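Local coordinates for gamma-resorcylate decarboxylase (Polaromonas, PDB 4QRO), which probably catalyses the manganese-dependent, non-oxidative decarboxylation of gamma-resorcylate (2,6-dihydroxybenzoate) to resorcinol, as a member of the amidohydrolase superfamily, at residues Asn74-Ala77 against Arg78-Asn81; Ser171-Arg174 against Ile175-Gly178; Leu275-Gly278 against Ala279-Leu283; Asp309-Lys312 against Ile313-Asn317. All blocks are in the same frame, centred on the assembly; numbering follows the deposited sequence.

Interaction 1. Residues Asn74-Ala77 against Arg78-Asn81; sequences NETA and RRAN
Asn-74 and Arg-78, one helical turn apart, run side by side and point the same way, with the amide and guanidinium planes turned 44° against each other. They touch through Asn-74 ND2 and Arg-78 CD, 3.7 Å apart, so the aliphatic part of the arginine meets the amide. Arg-79 instead folds back over the preceding turn. Its chain bends at chi3 (-68°), which lays the guanidinium over the backbone with Glu-75 O 3.7 Å above the plane, over its centre. Arg-79 NH2 lies 3.6 Å from Thr-76 OG1, a packing distance. It donates to a water in the plane of the guanidinium, at its edge, and that water donates to Glu-75 OE2 (2.7 Å), bridging two opposite charges that do not meet directly. Glu-15 salt-bridges Arg-79 NH2 and also bonds to Thr-76 OG1, which is hydrogen-bonded to Arg-72 O as well. Asn-81 turns its amide toward Glu-112 and the carbonyl of Ala-100. Beneath these side chains run four successive i to i+4 bonds, the shortest from Asn-81 N to Ala-77 O (2.8 Å). This is regular alpha-helix, here helix 70-90, the crossover of the beta-alpha-beta unit between strands 52-59 and 95-97.

Interaction 2. Residues Ser171-Arg174 against Ile175-Gly178; sequences SDAR and IYDG
Ala-173 O is gripped twice: Tyr-176 N donates to it at 3.0 Å, and a water donates to the same Ala-173 O at 2.8 Å. The backbone donor stands above the carbonyl plane, 45° out of it. The water also donates to Asp-177 OD1 (2.8 Å), tying the carboxylate back to the start of the turn. A second backbone bond follows, Asp-177 N to Arg-174 O at 3.0 Å, its donor still farther above the carbonyl plane. Two successive i to i+3 bonds of this kind make a short 3-10 turn, set at the dimer interface in the long loop between strand 161-164 and helix 188-202. Arg-174 and Asp-177 lie alongside each other and point the same way, but they meet through carbon: Asp-177 OD2 is 3.7 Å from Arg-174 CG. The arginine chain bends at chi3 (-62°), and its charged end pairs instead with Asp-172 of the second subunit. Ala-173 CB packs against Tyr-176 CD2 at 4.1 Å, while Ile-175 CG2 sits over the centre of one face of the tyrosine ring. Tyr-176 is buried among Leu-182, Leu-183 and Trp-187, and its OH is hydrogen-bonded to Gln-191 of the second subunit. Ile-175 O accepts from Arg-199 NH1 of the second subunit.

Interaction 3. Residues Leu275-Gly278 against Ala279-Leu283; sequences LEIG and ADRIL
Gly-278, Ile-277 and Arg-281 carry this contact, a tight turn that leads from helix 267-276 into strand 282-283 and so completes a beta-alpha-beta unit begun by strand 257-260. Gly-278 is the first residue to leave helical geometry and does so with positive phi (94°), a conformation that glycine takes up readily. Its own carbonyl closes the turn, accepting from Arg-281 N at 3.1 Å with a fairly straight N-H, although the donor stands well above the carbonyl plane. Across the turn the Ile-277 and Arg-281 side chains cross at about a right angle. The touching is between aliphatic atoms: Ile-277 CG1 lies 3.9 Å from Arg-281 CD, and the terminal Ile-277 CD1 also reaches that methylene. Arg-281 is modelled in two conformers; in the one described, the chain runs extended from CG to NE and carries the charged group beyond the isoleucine to strand 257-260, where NH1 bonds to Phe-257 O and the guanidinium makes a cation-pi contact with Tyr-258. Ile-277 in turn packs on Leu-259 and Phe-253. Ile-282 packs on Ala-273 and Ile-274 of helix 267-276. Ile-277 CG2 meets Ile-282 CG1 at 4.2 Å, and the same Ile-282 CG1 approaches Gly-278 O at 3.6 Å.

Interaction 4. Residues Asp309-Lys312 against Ile313-Asn317; sequences DRKK and IGWGN
Ile-313 N and Gly-314 N make i to i+4 bonds to Asp-309 O and Arg-310 O, the second already bent, after which the helix widens into a pi-type turn at 313-316. Lys-311 O takes two donors there, Trp-315 N at 3.0 Å and Gly-316 N at 2.9 Å; the second bond spans five residues and is nearly straight (174°). Asn-317 N continues the wide spacing by reaching back to Lys-312 O at 2.8 Å. Trp-315 has the unusual phi of -157°. Its CG lies between the backbone N and the carbonyl carbon (chi1 56°), which turns the indole back over the preceding turn. Lys-311 O therefore sits above one face of the ring, offset toward its rim. The indole nitrogen NE1 lies 4.1 Å from Lys-311 CB, while the rest of the lysine runs away extended. Lys-312 behaves differently, bending at chi3 so that NZ salt-bridges Asp-309 OD1 at 3.0 Å, meeting the oxygen nearly along its C-O axis. The same ammonium pairs with Asp-280. Asn-317 crosses Lys-312 at a slant, with OD1 3.4 Å from Lys-312 CB; its ND2 bonds to Ile-282 O and probably to Ala-279 O. Arg-310 salt-bridges Glu-307 and bonds to the carbonyls of Phe-300 and Thr-303, at the end of helix 293-302. Ile-313 packs on Ile-282 of strand 282-283, and backbone bonds join Ile-313 to Phe-284 and Gly-314 to Ile-5 of strand 4-11.

Interactions 3 and 4 form one patch, their centres about 10 Å apart: Lys-312 NZ meets Asp-280 OD1 at 2.7 Å, and Asn-317 ND2 lies 2.7 Å from Ala-279 O, a probable hydrogen bond. Interaction 1 lies on the opposite side of the chain's centre from both, with centres about 34 and 33 Å away. Interaction 2 stands apart, its nearest atoms about 22 Å from those of interactions 1 and 3, yet it shares with interaction 3 contact with the second subunit. None of the residues that bind manganese or 2-nitroresorcinol belongs to the four contacts; the Tyr-176 side chain is about 14 Å from a bound inhibitor.

Interaction 1. Residues Asn74-Ala77 against Arg78-Asn81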
loop_
_atom_site.group_PDB
_atom_site.type_symbol
_atom_site.label_atom_id
_atom_site.label_comp_id
_atom_site.label_asym_id
_atom_site.label_seq_id
_atom_site.Cartn_x
_atom_site.Cartn_y
_atom_site.Cartn_z
ATOM N N ASN A 74 6.455 30.379 -5.231
ATOM C CA ASN A 74 7.747 30.659 -5.814
ATOM C C ASN A 74 8.642 31.483 -4.879
ATOM O O ASN A 74 9.820 31.170 -4.703
ATOM C CB ASN A 74 7.558 31.361 -7.152
ATOM C CG ASN A 74 8.856 31.531 -7.909
ATOM O OD1 ASN A 74 9.567 30.568 -8.188
ATOM N ND2 ASN A 74 9.183 32.776 -8.240
ATOM N N GLU A 75 8.071 32.515 -4.265
ATOM C CA GLU A 75 8.782 33.343 -3.277
ATOM C C GLU A 75 9.283 32.548 -2.057
ATOM O O GLU A 75 10.428 32.714 -1.632
ATOM C CB GLU A 75 7.889 34.524 -2.833
ATOM C CG GLU A 75 7.651 35.546 -3.949
ATOM C CD GLU A 75 6.466 36.478 -3.693
ATOM O OE1 GLU A 75 6.240 37.367 -4.531
ATOM O OE2 GLU A 75 5.753 36.337 -2.674
ATOM N N THR A 76 8.417 31.705 -1.486
ATOM C CA THR A 76 8.779 30.859 -0.373
ATOM C C THR A 76 9.888 29.863 -0.771
ATOM O O THR A 76 10.858 29.688 -0.043
ATOM C CB THR A 76 7.549 30.088 0.141
ATOM O OG1 THR A 76 6.510 31.020 0.491
ATOM C CG2 THR A 76 7.881 29.258 1.353
ATOM N N ALA A 77 9.731 29.214 -1.918
ATOM C CA ALA A 77 10.749 28.271 -2.398
ATOM C C ALA A 77 12.127 28.957 -2.542
ATOM O O ALA A 77 13.156 28.430 -2.126
ATOM C CB ALA A 77 10.307 27.642 -3.720
ATOM N N ARG A 78 12.134 30.146 -3.113
ATOM C CA ARG A 78 13.391 30.892 -3.344
ATOM C C ARG A 78 14.078 31.266 -2.033
ATOM O O ARG A 78 15.294 31.111 -1.898
ATOM C CB ARG A 78 13.108 32.121 -4.202
ATOM C CG ARG A 78 12.858 31.747 -5.666
ATOM C CD ARG A 78 12.469 32.929 -6.539
ATOM N NE ARG A 78 13.424 34.024 -6.440
ATOM C CZ ARG A 78 14.457 34.254 -7.258
ATOM N NH1 ARG A 78 14.714 33.481 -8.309
ATOM N NH2 ARG A 78 15.242 35.298 -7.025
ATOM N N ARG A 79 13.292 31.735 -1.074
ATOM C CA ARG A 79 13.782 32.026 0.275
ATOM C C ARG A 79 14.330 30.772 0.962
ATOM O O ARG A 79 15.401 30.818 1.575
ATOM C CB ARG A 79 12.663 32.630 1.133
ATOM C CG ARG A 79 12.425 34.112 0.899
ATOM C CD ARG A 79 11.641 34.719 2.052
ATOM N NE ARG A 79 10.278 34.196 2.057
ATOM C CZ ARG A 79 9.276 34.699 1.343
ATOM N NH1 ARG A 79 9.448 35.770 0.571
ATOM N NH2 ARG A 79 8.084 34.135 1.408
ATOM N N ALA A 80 13.589 29.663 0.865
ATOM C CA ALA A 80 13.990 28.404 1.502
ATOM C C ALA A 80 15.247 27.855 0.888
ATOM O O ALA A 80 16.101 27.353 1.599
ATOM C CB ALA A 80 12.860 27.357 1.449
ATOM N N ASN A 81 15.373 27.970 -0.431
ATOM C CA ASN A 81 16.525 27.442 -1.127
ATOM C C ASN A 81 17.758 28.319 -0.882
ATOM O O ASN A 81 18.868 27.803 -0.738
ATOM C CB ASN A 81 16.216 27.324 -2.612
ATOM C CG ASN A 81 15.146 26.278 -2.904
ATOM O OD1 ASN A 81 15.011 25.305 -2.170
ATOM N ND2 ASN A 81 14.377 26.490 -3.976
HETATM O O HOH W 1 5.843 35.617 -0.077
#

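Interaction 2. Residues Ser171-Arg174 against Ile175-Gly178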
loop_
_atom_site.group_PDB
_atom_site.type_symbol
_atom_site.label_atom_id
_atom_site.label_comp_id
_atom_site.label_asym_id
_atom_site.label_seq_id
_atom_site.Cartn_x
_atom_site.Cartn_y
_atom_site.Cartn_z
ATOM N N SER A 171 -11.392 15.914 1.278
ATOM C CA SER A 171 -12.401 15.364 0.354
ATOM C C SER A 171 -11.958 14.081 -0.370
ATOM O O SER A 171 -12.797 13.286 -0.859
ATOM C CB SER A 171 -12.844 16.422 -0.673
ATOM O OG SER A 171 -11.759 16.892 -1.441
ATOM N N ASP A 172 -10.643 13.867 -0.394
ATOM C CA ASP A 172 -10.033 12.640 -0.867
ATOM C C ASP A 172 -9.592 11.704 0.268
ATOM O O ASP A 172 -8.835 10.747 0.031
ATOM C CB ASP A 172 -8.841 13.020 -1.760
ATOM C CG ASP A 172 -9.268 13.851 -2.985
ATOM O OD1 ASP A 172 -10.331 13.556 -3.572
ATOM O OD2 ASP A 172 -8.520 14.764 -3.376
ATOM N N ALA A 173 -10.089 11.954 1.479
ATOM C CA ALA A 173 -9.656 11.224 2.692
ATOM C C ALA A 173 -10.801 10.645 3.522
ATOM O O ALA A 173 -10.579 10.304 4.676
ATOM C CB ALA A 173 -8.829 12.124 3.593
ATOM N N ARG A 174 -11.977 10.473 2.924
ATOM C CA ARG A 174 -13.184 10.068 3.693
ATOM C C ARG A 174 -13.106 8.666 4.297
ATOM O O ARG A 174 -13.656 8.413 5.377
ATOM C CB ARG A 174 -14.473 10.316 2.850
ATOM C CG ARG A 174 -14.652 11.821 2.593
ATOM C CD ARG A 174 -16.090 12.252 2.379
ATOM N NE ARG A 174 -16.607 11.588 1.197
ATOM C CZ ARG A 174 -16.408 11.980 -0.063
ATOM N NH1 ARG A 174 -15.720 13.088 -0.389
ATOM N NH2 ARG A 174 -16.922 11.240 -1.022
ATOM N N ILE A 175 -12.337 7.782 3.668
ATOM C CA ILE A 175 -12.100 6.436 4.210
ATOM C C ILE A 175 -11.446 6.479 5.607
ATOM O O ILE A 175 -11.629 5.566 6.432
ATOM C CB ILE A 175 -11.275 5.569 3.214
ATOM C CG1 ILE A 175 -11.342 4.091 3.579
ATOM C CG2 ILE A 175 -9.819 6.057 3.079
ATOM C CD1 ILE A 175 -10.695 3.191 2.545
ATOM N N TYR A 176 -10.711 7.558 5.868
ATOM C CA TYR A 176 -10.074 7.795 7.164
ATOM C C TYR A 176 -10.896 8.654 8.144
ATOM O O TYR A 176 -10.472 8.836 9.281
ATOM C CB TYR A 176 -8.715 8.492 6.961
ATOM C CG TYR A 176 -7.798 7.816 5.935
ATOM C CD1 TYR A 176 -7.265 6.536 6.152
ATOM C CD2 TYR A 176 -7.421 8.497 4.769
ATOM C CE1 TYR A 176 -6.387 5.950 5.208
ATOM C CE2 TYR A 176 -6.588 7.908 3.818
ATOM C CZ TYR A 176 -6.061 6.650 4.045
ATOM O OH TYR A 176 -5.203 6.135 3.080
ATOM N N ASP A 177 -12.030 9.209 7.712
ATOM C CA ASP A 177 -12.884 10.020 8.613
ATOM C C ASP A 177 -13.233 9.235 9.873
ATOM O O ASP A 177 -13.710 8.112 9.781
ATOM C CB ASP A 177 -14.192 10.433 7.924
ATOM C CG ASP A 177 -14.031 11.620 6.986
ATOM O OD1 ASP A 177 -12.937 12.207 6.898
ATOM O OD2 ASP A 177 -15.028 11.967 6.318
ATOM N N GLY A 178 -12.990 9.814 11.051
ATOM C CA GLY A 178 -13.164 9.077 12.318
ATOM C C GLY A 178 -11.963 8.222 12.743
ATOM O O GLY A 178 -11.932 7.686 13.849
HETATM O O HOH W 2 -10.131 11.812 6.958
#

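Interaction 3. Residues Leu275-Gly278 against Ala279-Leu283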
loop_
_atom_site.group_PDB
_atom_site.type_symbol
_atom_site.label_atom_id
_atom_site.label_comp_id
_atom_site.label_asym_id
_atom_site.label_seq_id
_atom_site.Cartn_x
_atom_site.Cartn_y
_atom_site.Cartn_z
ATOM N N LEU A 275 15.042 -8.240 -3.016
ATOM C CA LEU A 275 14.677 -9.332 -3.900
ATOM C C LEU A 275 13.705 -8.915 -4.958
ATOM O O LEU A 275 13.332 -9.731 -5.833
ATOM C CB LEU A 275 14.089 -10.493 -3.075
ATOM C CG LEU A 275 15.089 -11.209 -2.148
ATOM C CD1 LEU A 275 14.376 -12.303 -1.364
ATOM C CD2 LEU A 275 16.283 -11.793 -2.907
ATOM N N GLU A 276 13.312 -7.635 -4.944
ATOM C CA GLU A 276 12.436 -7.119 -5.958
ATOM C C GLU A 276 13.111 -6.061 -6.812
ATOM O O GLU A 276 13.029 -6.125 -8.024
ATOM C CB GLU A 276 11.140 -6.565 -5.352
ATOM C CG GLU A 276 10.175 -7.634 -4.832
ATOM C CD GLU A 276 9.460 -8.389 -5.942
ATOM O OE1 GLU A 276 8.533 -9.193 -5.662
ATOM O OE2 GLU A 276 9.791 -8.148 -7.110
ATOM N N ILE A 277 13.754 -5.076 -6.203
ATOM C CA ILE A 277 14.386 -4.020 -6.995
ATOM C C ILE A 277 15.921 -4.080 -6.964
ATOM O O ILE A 277 16.579 -3.482 -7.826
ATOM C CB ILE A 277 13.837 -2.628 -6.587
ATOM C CG1 ILE A 277 14.079 -1.590 -7.702
ATOM C CG2 ILE A 277 14.455 -2.134 -5.281
ATOM C CD1 ILE A 277 13.509 -0.206 -7.423
ATOM N N GLY A 278 16.484 -4.745 -5.945
ATOM C CA GLY A 278 17.924 -4.956 -5.821
ATOM C C GLY A 278 18.607 -3.892 -4.964
ATOM O O GLY A 278 18.173 -2.726 -4.934
ATOM N N ALA A 279 19.674 -4.304 -4.288
ATOM C CA ALA A 279 20.373 -3.459 -3.325
ATOM C C ALA A 279 21.052 -2.268 -3.967
ATOM O O ALA A 279 21.348 -1.283 -3.278
ATOM C CB ALA A 279 21.396 -4.259 -2.530
ATOM N N ASP A 280 21.315 -2.333 -5.261
ATOM C CA ASP A 280 21.907 -1.187 -5.997
ATOM C C ASP A 280 20.992 0.025 -6.051
ATOM O O ASP A 280 21.463 1.121 -6.332
ATOM C CB ASP A 280 22.223 -1.559 -7.461
ATOM C CG ASP A 280 23.407 -2.510 -7.597
ATOM O OD1 ASP A 280 24.149 -2.685 -6.637
ATOM O OD2 ASP A 280 23.589 -3.091 -8.682
ATOM N N ARG A 281 19.693 -0.169 -5.806
ATOM C CA ARG A 281 18.690 0.913 -5.877
ATOM C C ARG A 281 18.074 1.250 -4.527
ATOM O O ARG A 281 17.034 1.910 -4.459
ATOM C CB ARG A 281 17.597 0.564 -6.892
ATOM C CG ARG A 281 18.146 0.520 -8.303
ATOM C CD ARG A 281 17.104 0.308 -9.379
ATOM N NE ARG A 281 17.712 0.522 -10.682
ATOM C CZ ARG A 281 17.603 1.644 -11.380
ATOM N NH1 ARG A 281 16.860 2.652 -10.926
ATOM N NH2 ARG A 281 18.207 1.740 -12.555
ATOM N N ILE A 282 18.741 0.834 -3.453
ATOM C CA ILE A 282 18.313 1.107 -2.095
ATOM C C ILE A 282 19.348 2.005 -1.396
ATOM O O ILE A 282 20.539 1.751 -1.466
ATOM C CB ILE A 282 18.056 -0.206 -1.329
ATOM C CG1 ILE A 282 16.960 -0.984 -2.078
ATOM C CG2 ILE A 282 17.551 0.093 0.071
ATOM C CD1 ILE A 282 16.701 -2.377 -1.547
ATOM N N LEU A 283 18.854 3.079 -0.775
ATOM C CA LEU A 283 19.673 4.073 -0.139
ATOM C C LEU A 283 19.324 4.210 1.345
ATOM O O LEU A 283 18.156 4.277 1.697
ATOM C CB LEU A 283 19.449 5.428 -0.820
ATOM C CG LEU A 283 19.409 5.456 -2.362
ATOM C CD1 LEU A 283 19.166 6.857 -2.918
ATOM C CD2 LEU A 283 20.692 4.935 -2.920
#

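Interaction 4. Residues Asp309-Lys312 against Ile313-Asn317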
loop_
_atom_site.group_PDB
_atom_site.type_symbol
_atom_site.label_atom_id
_atom_site.label_comp_id
_atom_site.label_asym_id
_atom_site.label_seq_id
_atom_site.Cartn_x
_atom_site.Cartn_y
_atom_site.Cartn_z
ATOM N N ASP A 309 26.683 -5.099 0.408
ATOM C CA ASP A 309 25.446 -4.338 0.233
ATOM C C ASP A 309 25.228 -3.277 1.354
ATOM O O ASP A 309 24.630 -2.211 1.117
ATOM C CB ASP A 309 24.264 -5.311 0.139
ATOM C CG ASP A 309 24.261 -6.116 -1.166
ATOM O OD1 ASP A 309 24.892 -5.706 -2.178
ATOM O OD2 ASP A 309 23.606 -7.186 -1.174
ATOM N N ARG A 310 25.716 -3.567 2.558
ATOM C CA ARG A 310 25.691 -2.595 3.645
ATOM C C ARG A 310 26.505 -1.331 3.254
ATOM O O ARG A 310 26.092 -0.208 3.515
ATOM C CB ARG A 310 26.233 -3.180 4.943
ATOM C CG ARG A 310 25.676 -2.416 6.145
ATOM C CD ARG A 310 26.305 -2.838 7.435
ATOM N NE ARG A 310 26.253 -4.292 7.658
ATOM C CZ ARG A 310 25.159 -5.005 7.970
ATOM N NH1 ARG A 310 23.948 -4.457 8.091
ATOM N NH2 ARG A 310 25.276 -6.314 8.145
ATOM N N LYS A 311 27.636 -1.521 2.601
ATOM C CA LYS A 311 28.398 -0.353 2.089
ATOM C C LYS A 311 27.700 0.363 0.925
ATOM O O LYS A 311 27.693 1.585 0.876
ATOM C CB LYS A 311 29.809 -0.767 1.680
ATOM C CG LYS A 311 30.677 -1.213 2.847
ATOM C CD LYS A 311 32.005 -1.796 2.360
ATOM C CE LYS A 311 32.775 -2.415 3.518
ATOM N NZ LYS A 311 34.102 -2.930 3.088
ATOM N N LYS A 312 27.085 -0.384 0.004
ATOM C CA LYS A 312 26.397 0.219 -1.109
ATOM C C LYS A 312 25.194 1.025 -0.629
ATOM O O LYS A 312 25.037 2.197 -0.961
ATOM C CB LYS A 312 25.932 -0.829 -2.118
ATOM C CG LYS A 312 27.059 -1.360 -2.966
ATOM C CD LYS A 312 26.810 -2.787 -3.417
ATOM C CE LYS A 312 25.761 -2.828 -4.480
ATOM N NZ LYS A 312 25.327 -4.232 -4.719
ATOM N N ILE A 313 24.349 0.398 0.175
ATOM C CA ILE A 313 23.159 1.077 0.679
ATOM C C ILE A 313 23.529 2.214 1.643
ATOM O O ILE A 313 22.868 3.236 1.645
ATOM C CB ILE A 313 22.186 0.082 1.370
ATOM C CG1 ILE A 313 21.689 -0.925 0.328
ATOM C CG2 ILE A 313 21.010 0.815 2.000
ATOM C CD1 ILE A 313 20.881 -2.085 0.910
ATOM N N GLY A 314 24.594 2.026 2.423
ATOM C CA GLY A 314 25.044 2.993 3.412
ATOM C C GLY A 314 25.574 4.267 2.771
ATOM O O GLY A 314 25.285 5.383 3.251
ATOM N N TRP A 315 26.331 4.112 1.696
ATOM C CA TRP A 315 26.959 5.269 1.036
ATOM C C TRP A 315 27.333 5.102 -0.434
ATOM O O TRP A 315 27.299 6.062 -1.181
ATOM C CB TRP A 315 28.199 5.718 1.815
ATOM C CG TRP A 315 29.251 4.667 2.031
ATOM C CD1 TRP A 315 29.400 3.862 3.139
ATOM C CD2 TRP A 315 30.330 4.325 1.144
ATOM N NE1 TRP A 315 30.483 3.033 2.976
ATOM C CE2 TRP A 315 31.062 3.282 1.760
ATOM C CE3 TRP A 315 30.735 4.778 -0.120
ATOM C CZ2 TRP A 315 32.197 2.698 1.159
ATOM C CZ3 TRP A 315 31.860 4.187 -0.724
ATOM C CH2 TRP A 315 32.569 3.159 -0.081
ATOM N N GLY A 316 27.745 3.913 -0.857
ATOM C CA GLY A 316 28.157 3.737 -2.256
ATOM C C GLY A 316 27.127 4.141 -3.296
ATOM O O GLY A 316 27.470 4.838 -4.258
ATOM N N ASN A 317 25.865 3.708 -3.127
ATOM C CA ASN A 317 24.823 4.011 -4.118
ATOM C C ASN A 317 24.588 5.525 -4.229
ATOM O O ASN A 317 24.488 6.053 -5.338
ATOM C CB ASN A 317 23.486 3.296 -3.806
ATOM C CG ASN A 317 23.601 1.763 -3.844
ATOM O OD1 ASN A 317 24.509 1.192 -4.450
ATOM N ND2 ASN A 317 22.688 1.093 -3.163
#